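Lipoate-protein ligase 1 (Plasmodium falciparum, PDB 5T8U) belongs to the lipoate-protein ligase family and holds lipoic acid in a pocket of its lipoyl protein ligase A/B-type domain. Local coordinates at residues A[71-76]-A[270-275]; A[141-144]-A[149-152]; A[154-159]-A[163-168]. All coordinates share one frame; numbering follows the deposited sequence.

Interaction 1. Residues A[71-76]-A[270-275]; sequences QNIWSE and WCYGKT
Ile73 and Tyr272 form the centre of the apolar contact, a small case of two distant chain segments meeting through a few side chains. The CD1 methyl of Ile73 sits over one face of the Tyr272 ring, 4.1 Å from the ring centroid and 14° off its normal, a CH-pi contact. CG1 of Ile73 runs anti to the backbone N (chi1 -173°), which carries CD1 across to the ring while the other branch, CG2, lies against the tyrosine backbone, 3.9 Å from Tyr272 O. Trp74 adds its six-membered ring at the tyrosine's edge, where Trp74 CZ2 comes within 4.2 Å of Tyr272 CD1.

The side-chain polar bonds here lie within residues 71-76 and are local to the helix start. Asn72 OD1 accepts the capping bond from Ser75 N at 2.8 Å, in the plane of its carbonyl, and also Ser75 OG, which lies well above that plane. Arg91 ties the two segments together from outside, giving its guanidinium to Gln71 O and Cys271 O, and Trp268 stacks on the Tyr272 ring.

Asn72 is thus the side-chain N-cap of helix 73-76, and Ile73 and Trp74, in the first turn after it, pack against Tyr272 just before Gly273 leaves helical geometry with positive phi.

Interaction 2. Residues A[141-144]-A[149-152]; sequences RNDI and QKCS. With LPA (lipoic acid), chain C.
Ile144 O is gripped by two successive backbone amides of the facing strand. Cys151 N bonds to Ile144 O at 2.9 Å, with an N-H...O angle of 176°. Ser152 N reaches Ile144 O weakly, at 3.5 Å. Ile144 N returns a weak bond to Ser152 O. Two residues opposite one make this a classic beta bulge in an antiparallel hairpin, a worked example of how one extra residue locally alters strand pairing.

Both residues of the bulge face Ile144, and its side chain meets each of them. With CG1 beside the backbone N (chi1 -54°) and the branch extended, Ile144 CD1 lies 3.6 Å from Ser152 OG. On the other branch, Ile144 CG2 touches Cys151 SG at 4.0 Å. The serine hydroxyl has its polar partner beyond this pair, in Thr168 O.

Around the ligand the chemistry changes. Lys150, its chain bent at the second and third torsions, passes its CE within 3.6 Å of Asp143 OD2 and gives NZ to O1 of lipoic acid at 2.8 Å. The aspartate remains beyond salt-bridge distance, with Asp143 OD1 4.6 Å from Lys150 NZ. Asn142 brings ND2 to 3.7 Å from the carboxylate carbon C1 of the ligand, and the same amide nitrogen makes a weak bond to Ser154 O. Gly97 N is a further hydrogen-bonding partner of the ligand.

In the fold, strand 143-145 lies between strands 137-138 and 150-159 of the mixed sheet. Phe121, Ile124 and Leu125 of helix 117-132 pack on Ile144, and Cys151 is joined through its backbone to Leu170 of strand 162-170.

Interaction 3. Residues A[154-159]-A[163-168]; sequences SAFKKI and FLHHGT. With LPA (lipoic acid), chain C.
Phe156 and His165 lie side by side and point the same way from neighbouring strands, with Phe156 CE1 riding 3.2 Å above the centre of the His165 ring. Their planes meet at 46°, an oblique pairing. CG of His165 stands anti to its backbone N (chi1 167°), which brings one face of the imidazole against Phe156 CE1 and turns NE2 toward Ser154. Ser154 OG comes in at the edge, in the imidazole plane, and makes a 3.0 Å hydrogen bond with His165 NE2. Phe163 meets Phe156 rim to rim, the planes only 19° apart and Phe163 CZ 3.5 Å from Phe156 CD1. Lys158 crosses the Phe163 side chain at about a right angle.

His166 belongs to the face with Ala155. Its ring edge meets lipoic acid, His166 ND1 lying 3.2 Å from C8 of the ligand. Ala155 with His166 and Lys157 with Leu164 are antiparallel hydrogen-bonded pairs.

The chemistry divides with the faces of this hairpin. On one, partners at both nitrogens, Ser154 OG and Asn120, would satisfy the buried His165 ring of the aromatic cluster and hold its rotation; on the other, His166 is held through NE2 by Thr94 OG1, its ring edge toward the ligand.

In the fold
The three contacts illustrate how chemistry tracks position in a fold. Interaction 3 is a buried contact, its centre about 5 Å from that of the chain, built on regular strand pairing and aromatic side chains. Interaction 2, its centre about 13 Å from the chain's and only partly buried, uses the same strand 150-159 one hairpin earlier; Asn142 O and Ser154 N, 2.7 Å apart in a probable hydrogen bond, join the two, and both touch lipoic acid. Interaction 1, centred about 17 Å out, is partly buried, with Trp74 exposed. It joins the start of helix 73-76 to the chain around Tyr272, 194 residues away, by apolar and ring contacts rather than strand bonds.

Interaction 1. Residues A[71-76]-A[270-275]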
loop_
_atom_site.group_PDB
_atom_site.type_symbol
_atom_site.label_atom_id
_atom_site.label_comp_id
_atom_site.label_asym_id
_atom_site.label_seq_id
_atom_site.Cartn_x
_atom_site.Cartn_y
_atom_site.Cartn_z
ATOM N N GLN A 71 -3.990 -10.104 -5.037
ATOM C CA GLN A 71 -4.071 -10.206 -6.485
ATOM C C GLN A 71 -3.454 -11.512 -6.977
ATOM O O GLN A 71 -2.614 -12.125 -6.313
ATOM C CB GLN A 71 -3.371 -9.018 -7.145
ATOM C CG GLN A 71 -4.292 -7.866 -7.498
ATOM C CD GLN A 71 -3.631 -6.862 -8.421
ATOM O OE1 GLN A 71 -2.543 -6.364 -8.136
ATOM N NE2 GLN A 71 -4.286 -6.565 -9.538
ATOM N N ASN A 72 -3.890 -11.935 -8.161
ATOM C CA ASN A 72 -3.367 -13.124 -8.822
ATOM C C ASN A 72 -2.278 -12.695 -9.797
ATOM O O ASN A 72 -2.540 -11.922 -10.724
ATOM C CB ASN A 72 -4.482 -13.878 -9.546
ATOM C CG ASN A 72 -3.960 -15.025 -10.391
ATOM O OD1 ASN A 72 -3.492 -14.821 -11.511
ATOM N ND2 ASN A 72 -4.048 -16.240 -9.863
ATOM N N ILE A 73 -1.061 -13.203 -9.590
ATOM C CA ILE A 73 0.081 -12.742 -10.377
ATOM C C ILE A 73 -0.104 -13.086 -11.850
ATOM O O ILE A 73 0.287 -12.316 -12.735
ATOM C CB ILE A 73 1.387 -13.336 -9.815
ATOM C CG1 ILE A 73 2.593 -12.723 -10.529
ATOM C CG2 ILE A 73 1.390 -14.858 -9.954
ATOM C CD1 ILE A 73 3.930 -13.086 -9.913
ATOM N N TRP A 74 -0.711 -14.239 -12.138
ATOM C CA TRP A 74 -0.783 -14.723 -13.511
ATOM C C TRP A 74 -1.750 -13.917 -14.367
ATOM O O TRP A 74 -1.596 -13.888 -15.593
ATOM C CB TRP A 74 -1.188 -16.197 -13.524
ATOM C CG TRP A 74 -0.378 -17.025 -12.585
ATOM C CD1 TRP A 74 -0.691 -17.349 -11.298
ATOM C CD2 TRP A 74 0.892 -17.628 -12.855
ATOM N NE1 TRP A 74 0.305 -18.119 -10.749
ATOM C CE2 TRP A 74 1.288 -18.305 -11.684
ATOM C CE3 TRP A 74 1.733 -17.661 -13.971
ATOM C CZ2 TRP A 74 2.485 -19.009 -11.600
ATOM C CZ3 TRP A 74 2.920 -18.361 -13.885
ATOM C CH2 TRP A 74 3.286 -19.022 -12.709
ATOM N N SER A 75 -2.739 -13.268 -13.755
ATOM C CA SER A 75 -3.717 -12.486 -14.500
ATOM C C SER A 75 -3.244 -11.068 -14.792
ATOM O O SER A 75 -3.612 -10.502 -15.828
ATOM C CB SER A 75 -5.038 -12.420 -13.729
ATOM O OG SER A 75 -5.470 -13.712 -13.341
ATOM N N GLU A 76 -2.439 -10.484 -13.905
ATOM C CA GLU A 76 -2.009 -9.099 -14.055
ATOM C C GLU A 76 -0.666 -8.966 -14.755
ATOM O O GLU A 76 -0.437 -7.971 -15.453
ATOM C CB GLU A 76 -1.918 -8.423 -12.683
ATOM C CG GLU A 76 -3.013 -8.824 -11.708
ATOM C CD GLU A 76 -4.406 -8.557 -12.241
ATOM O OE1 GLU A 76 -4.536 -7.774 -13.206
ATOM O OE2 GLU A 76 -5.372 -9.132 -11.696
ATOM N N TRP A 270 5.356 -16.704 -1.686
ATOM C CA TRP A 270 4.601 -15.526 -1.271
ATOM C C TRP A 270 4.235 -14.652 -2.464
ATOM O O TRP A 270 3.066 -14.295 -2.646
ATOM C CB TRP A 270 5.402 -14.724 -0.244
ATOM C CG TRP A 270 4.868 -13.341 -0.018
ATOM C CD1 TRP A 270 5.408 -12.172 -0.469
ATOM C CD2 TRP A 270 3.685 -12.983 0.709
ATOM N NE1 TRP A 270 4.637 -11.108 -0.066
ATOM C CE2 TRP A 270 3.573 -11.579 0.659
ATOM C CE3 TRP A 270 2.711 -13.713 1.398
ATOM C CZ2 TRP A 270 2.527 -10.890 1.271
ATOM C CZ3 TRP A 270 1.673 -13.027 2.005
ATOM C CH2 TRP A 270 1.590 -11.631 1.937
ATOM N N CYS A 271 5.223 -14.290 -3.283
ATOM C CA CYS A 271 4.954 -13.451 -4.446
ATOM C C CYS A 271 4.023 -14.158 -5.422
ATOM O O CYS A 271 2.946 -13.651 -5.758
ATOM C CB CYS A 271 6.267 -13.072 -5.133
ATOM S SG CYS A 271 7.383 -12.097 -4.101
ATOM N N TYR A 272 4.425 -15.341 -5.886
ATOM C CA TYR A 272 3.611 -16.101 -6.824
ATOM C C TYR A 272 2.395 -16.732 -6.161
ATOM O O TYR A 272 1.509 -17.222 -6.868
ATOM C CB TYR A 272 4.467 -17.177 -7.495
ATOM C CG TYR A 272 5.570 -16.613 -8.363
ATOM C CD1 TYR A 272 5.514 -16.717 -9.747
ATOM C CD2 TYR A 272 6.664 -15.965 -7.800
ATOM C CE1 TYR A 272 6.518 -16.199 -10.544
ATOM C CE2 TYR A 272 7.670 -15.443 -8.589
ATOM C CZ TYR A 272 7.593 -15.563 -9.960
ATOM O OH TYR A 272 8.595 -15.045 -10.748
ATOM N N GLY A 273 2.331 -16.730 -4.830
ATOM C CA GLY A 273 1.157 -17.217 -4.135
ATOM C C GLY A 273 1.028 -18.730 -4.178
ATOM O O GLY A 273 2.014 -19.475 -4.197
ATOM N N LYS A 274 -0.223 -19.187 -4.190
ATOM C CA LYS A 274 -0.556 -20.604 -4.190
ATOM C C LYS A 274 -1.267 -20.971 -5.485
ATOM O O LYS A 274 -2.109 -20.215 -5.980
ATOM C CB LYS A 274 -1.443 -20.959 -2.993
ATOM N N THR A 275 -0.927 -22.141 -6.019
ATOM C CA THR A 275 -1.530 -22.664 -7.238
ATOM C C THR A 275 -2.794 -23.491 -6.993
ATOM O O THR A 275 -3.609 -23.620 -7.916
ATOM C CB THR A 275 -0.511 -23.517 -7.999
ATOM O OG1 THR A 275 -0.166 -24.666 -7.216
ATOM C CG2 THR A 275 0.748 -22.714 -8.289
#

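Interaction 2. Residues A[141-144]-A[149-152]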
loop_
_atom_site.group_PDB
_atom_site.type_symbol
_atom_site.label_atom_id
_atom_site.label_comp_id
_atom_site.label_asym_id
_atom_site.label_seq_id
_atom_site.Cartn_x
_atom_site.Cartn_y
_atom_site.Cartn_z
ATOM N N ARG A 141 -10.404 7.612 -3.286
ATOM C CA ARG A 141 -9.785 7.435 -1.978
ATOM C C ARG A 141 -8.272 7.278 -2.068
ATOM O O ARG A 141 -7.589 7.418 -1.048
ATOM C CB ARG A 141 -10.396 6.215 -1.281
ATOM C CG ARG A 141 -9.907 5.957 0.144
ATOM C CD ARG A 141 -10.344 7.046 1.110
ATOM N NE ARG A 141 -10.187 6.626 2.500
ATOM C CZ ARG A 141 -10.289 7.438 3.549
ATOM N NH1 ARG A 141 -10.538 8.730 3.377
ATOM N NH2 ARG A 141 -10.133 6.957 4.775
ATOM N N ASN A 142 -7.728 7.012 -3.264
ATOM C CA ASN A 142 -6.343 6.569 -3.370
ATOM C C ASN A 142 -5.577 7.154 -4.554
ATOM O O ASN A 142 -4.451 6.708 -4.811
ATOM C CB ASN A 142 -6.296 5.041 -3.473
ATOM C CG ASN A 142 -6.813 4.535 -4.806
ATOM O OD1 ASN A 142 -7.882 4.941 -5.265
ATOM N ND2 ASN A 142 -6.047 3.656 -5.443
ATOM N N ASP A 143 -6.127 8.122 -5.282
ATOM C CA ASP A 143 -5.492 8.618 -6.496
ATOM C C ASP A 143 -5.400 10.136 -6.485
ATOM O O ASP A 143 -6.236 10.826 -5.896
ATOM C CB ASP A 143 -6.251 8.165 -7.745
ATOM C CG ASP A 143 -6.005 6.710 -8.076
ATOM O OD1 ASP A 143 -5.371 6.016 -7.252
ATOM O OD2 ASP A 143 -6.434 6.262 -9.160
ATOM N N ILE A 144 -4.367 10.643 -7.156
ATOM C CA ILE A 144 -4.176 12.072 -7.371
ATOM C C ILE A 144 -4.064 12.303 -8.871
ATOM O O ILE A 144 -3.243 11.665 -9.542
ATOM C CB ILE A 144 -2.925 12.609 -6.650
ATOM C CG1 ILE A 144 -2.955 12.245 -5.162
ATOM C CG2 ILE A 144 -2.820 14.124 -6.827
ATOM C CD1 ILE A 144 -1.665 12.570 -4.426
ATOM N N GLN A 149 -5.611 12.880 -15.045
ATOM C CA GLN A 149 -4.641 11.842 -15.367
ATOM C C GLN A 149 -3.902 11.448 -14.098
ATOM O O GLN A 149 -3.445 12.316 -13.347
ATOM C CB GLN A 149 -3.645 12.332 -16.420
ATOM C CG GLN A 149 -4.291 12.869 -17.685
ATOM C CD GLN A 149 -3.277 13.394 -18.680
ATOM O OE1 GLN A 149 -3.096 14.604 -18.821
ATOM N NE2 GLN A 149 -2.609 12.483 -19.378
ATOM N N LYS A 150 -3.771 10.145 -13.870
ATOM C CA LYS A 150 -3.139 9.660 -12.651
ATOM C C LYS A 150 -1.678 10.089 -12.594
ATOM O O LYS A 150 -0.918 9.877 -13.545
ATOM C CB LYS A 150 -3.237 8.136 -12.577
ATOM C CG LYS A 150 -3.032 7.572 -11.178
ATOM C CD LYS A 150 -2.404 6.181 -11.197
ATOM C CE LYS A 150 -3.250 5.170 -10.437
ATOM N NZ LYS A 150 -2.493 3.922 -10.137
ATOM N N CYS A 151 -1.289 10.701 -11.474
ATOM C CA CYS A 151 0.113 10.963 -11.182
ATOM C C CYS A 151 0.566 10.352 -9.866
ATOM O O CYS A 151 1.769 10.371 -9.578
ATOM C CB CYS A 151 0.392 12.476 -11.153
ATOM S SG CYS A 151 -0.070 13.303 -9.618
ATOM N N SER A 152 -0.351 9.815 -9.064
ATOM C CA SER A 152 0.006 9.158 -7.817
ATOM C C SER A 152 -1.042 8.101 -7.495
ATOM O O SER A 152 -2.212 8.235 -7.863
ATOM C CB SER A 152 0.125 10.165 -6.665
ATOM O OG SER A 152 -0.060 9.536 -5.409
HETATM C C1 LPA C . -3.346 1.645 -6.899
HETATM O O1 LPA C . -3.295 2.406 -7.901
HETATM C C2 LPA C . -2.476 1.933 -5.678
HETATM O O2 LPA C . -4.116 0.648 -6.904
HETATM C C3 LPA C . -1.012 1.697 -6.041
HETATM C C4 LPA C . -0.164 1.622 -4.773
HETATM C C5 LPA C . 1.219 1.087 -5.138
HETATM C C6 LPA C . 1.997 0.885 -3.987
HETATM S S6 LPA C . 3.120 -0.124 -4.295
HETATM C C7 LPA C . 2.887 2.567 -3.451
HETATM C C8 LPA C . 4.357 2.220 -2.938
HETATM S S8 LPA C . 4.592 0.419 -3.181
#

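Interaction 3. Residues A[154-159]-A[163-168]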
loop_
_atom_site.group_PDB
_atom_site.type_symbol
_atom_site.label_atom_id
_atom_site.label_comp_id
_atom_site.label_asym_id
_atom_site.label_seq_id
_atom_site.Cartn_x
_atom_site.Cartn_y
_atom_site.Cartn_z
ATOM N N SER A 154 -2.223 5.335 -4.224
ATOM C CA SER A 154 -2.019 5.021 -2.818
ATOM C C SER A 154 -2.679 3.705 -2.428
ATOM O O SER A 154 -3.540 3.171 -3.133
ATOM C CB SER A 154 -2.561 6.149 -1.936
ATOM O OG SER A 154 -1.921 7.378 -2.234
ATOM N N ALA A 155 -2.249 3.189 -1.277
ATOM C CA ALA A 155 -2.835 2.003 -0.671
ATOM C C ALA A 155 -2.638 2.099 0.836
ATOM O O ALA A 155 -1.768 2.829 1.321
ATOM C CB ALA A 155 -2.222 0.712 -1.225
ATOM N N PHE A 156 -3.455 1.347 1.575
ATOM C CA PHE A 156 -3.564 1.534 3.014
ATOM C C PHE A 156 -3.550 0.191 3.730
ATOM O O PHE A 156 -3.868 -0.854 3.155
ATOM C CB PHE A 156 -4.846 2.295 3.376
ATOM C CG PHE A 156 -5.123 3.467 2.482
ATOM C CD1 PHE A 156 -4.667 4.731 2.813
ATOM C CD2 PHE A 156 -5.837 3.305 1.306
ATOM C CE1 PHE A 156 -4.920 5.811 1.990
ATOM C CE2 PHE A 156 -6.091 4.381 0.480
ATOM C CZ PHE A 156 -5.631 5.636 0.822
ATOM N N LYS A 157 -3.173 0.241 5.007
ATOM C CA LYS A 157 -3.268 -0.900 5.907
ATOM C C LYS A 157 -3.453 -0.371 7.321
ATOM O O LYS A 157 -2.815 0.611 7.712
ATOM C CB LYS A 157 -2.030 -1.800 5.828
ATOM C CG LYS A 157 -1.963 -2.861 6.917
ATOM C CD LYS A 157 -0.972 -3.958 6.560
ATOM C CE LYS A 157 -0.944 -5.055 7.615
ATOM N NZ LYS A 157 -2.255 -5.751 7.753
ATOM N N LYS A 158 -4.334 -1.022 8.076
ATOM C CA LYS A 158 -4.669 -0.604 9.429
ATOM C C LYS A 158 -4.226 -1.666 10.425
ATOM O O LYS A 158 -4.266 -2.867 10.140
ATOM C CB LYS A 158 -6.178 -0.351 9.572
ATOM C CG LYS A 158 -6.613 0.135 10.949
ATOM C CD LYS A 158 -6.132 1.549 11.237
ATOM C CE LYS A 158 -6.388 1.936 12.685
ATOM N NZ LYS A 158 -6.226 3.397 12.914
ATOM N N ILE A 159 -3.804 -1.206 11.604
ATOM C CA ILE A 159 -3.351 -2.080 12.677
ATOM C C ILE A 159 -3.666 -1.400 14.003
ATOM O O ILE A 159 -3.792 -0.177 14.081
ATOM C CB ILE A 159 -1.842 -2.414 12.536
ATOM C CG1 ILE A 159 -1.674 -3.618 11.598
ATOM C CG2 ILE A 159 -1.179 -2.659 13.899
ATOM C CD1 ILE A 159 -0.257 -4.145 11.470
ATOM N N PHE A 163 -1.747 3.396 11.550
ATOM C CA PHE A 163 -2.364 3.479 10.235
ATOM C C PHE A 163 -1.283 3.808 9.217
ATOM O O PHE A 163 -0.519 4.765 9.404
ATOM C CB PHE A 163 -3.469 4.537 10.193
ATOM C CG PHE A 163 -3.999 4.798 8.812
ATOM C CD1 PHE A 163 -4.851 3.894 8.198
ATOM C CD2 PHE A 163 -3.642 5.947 8.125
ATOM C CE1 PHE A 163 -5.338 4.133 6.926
ATOM C CE2 PHE A 163 -4.126 6.190 6.855
ATOM C CZ PHE A 163 -4.974 5.283 6.254
ATOM N N LEU A 164 -1.224 3.014 8.148
ATOM C CA LEU A 164 -0.191 3.131 7.126
ATOM C C LEU A 164 -0.843 3.480 5.797
ATOM O O LEU A 164 -1.630 2.691 5.262
ATOM C CB LEU A 164 0.611 1.832 7.012
ATOM C CG LEU A 164 1.771 1.813 6.009
ATOM C CD1 LEU A 164 2.873 0.883 6.488
ATOM C CD2 LEU A 164 1.310 1.377 4.629
ATOM N N HIS A 165 -0.510 4.655 5.269
ATOM C CA HIS A 165 -0.964 5.117 3.959
ATOM C C HIS A 165 0.284 5.312 3.103
ATOM O O HIS A 165 0.967 6.334 3.221
ATOM C CB HIS A 165 -1.773 6.410 4.089
ATOM C CG HIS A 165 -2.008 7.126 2.793
ATOM N ND1 HIS A 165 -2.543 8.394 2.735
ATOM C CD2 HIS A 165 -1.790 6.754 1.509
ATOM C CE1 HIS A 165 -2.639 8.774 1.474
ATOM N NE2 HIS A 165 -2.188 7.797 0.710
ATOM N N HIS A 166 0.581 4.346 2.235
ATOM C CA HIS A 166 1.766 4.411 1.390
ATOM C C HIS A 166 1.348 4.417 -0.072
ATOM O O HIS A 166 0.525 3.596 -0.495
ATOM C CB HIS A 166 2.730 3.252 1.684
ATOM C CG HIS A 166 2.366 1.961 1.019
ATOM N ND1 HIS A 166 2.931 1.552 -0.169
ATOM C CD2 HIS A 166 1.513 0.977 1.387
ATOM C CE1 HIS A 166 2.433 0.377 -0.511
ATOM N NE2 HIS A 166 1.571 0.005 0.417
ATOM N N GLY A 167 1.911 5.356 -0.834
ATOM C CA GLY A 167 1.554 5.539 -2.225
ATOM C C GLY A 167 2.762 5.927 -3.054
ATOM O O GLY A 167 3.868 6.106 -2.536
ATOM N N THR A 168 2.523 6.065 -4.355
ATOM C CA THR A 168 3.560 6.375 -5.326
ATOM C C THR A 168 3.275 7.721 -5.974
ATOM O O THR A 168 2.118 8.053 -6.258
ATOM C CB THR A 168 3.649 5.293 -6.409
ATOM O OG1 THR A 168 4.696 5.616 -7.332
ATOM C CG2 THR A 168 2.332 5.172 -7.167
HETATM C C1 LPA C . -3.346 1.645 -6.899
HETATM O O1 LPA C . -3.295 2.406 -7.901
HETATM C C2 LPA C . -2.476 1.933 -5.678
HETATM O O2 LPA C . -4.116 0.648 -6.904
HETATM C C3 LPA C . -1.012 1.697 -6.041
HETATM C C4 LPA C . -0.164 1.622 -4.773
HETATM C C5 LPA C . 1.219 1.087 -5.138
HETATM C C6 LPA C . 1.997 0.885 -3.987
HETATM S S6 LPA C . 3.120 -0.124 -4.295
HETATM C C7 LPA C . 2.887 2.567 -3.451
HETATM C C8 LPA C . 4.357 2.220 -2.938
HETATM S S8 LPA C . 4.592 0.419 -3.181
#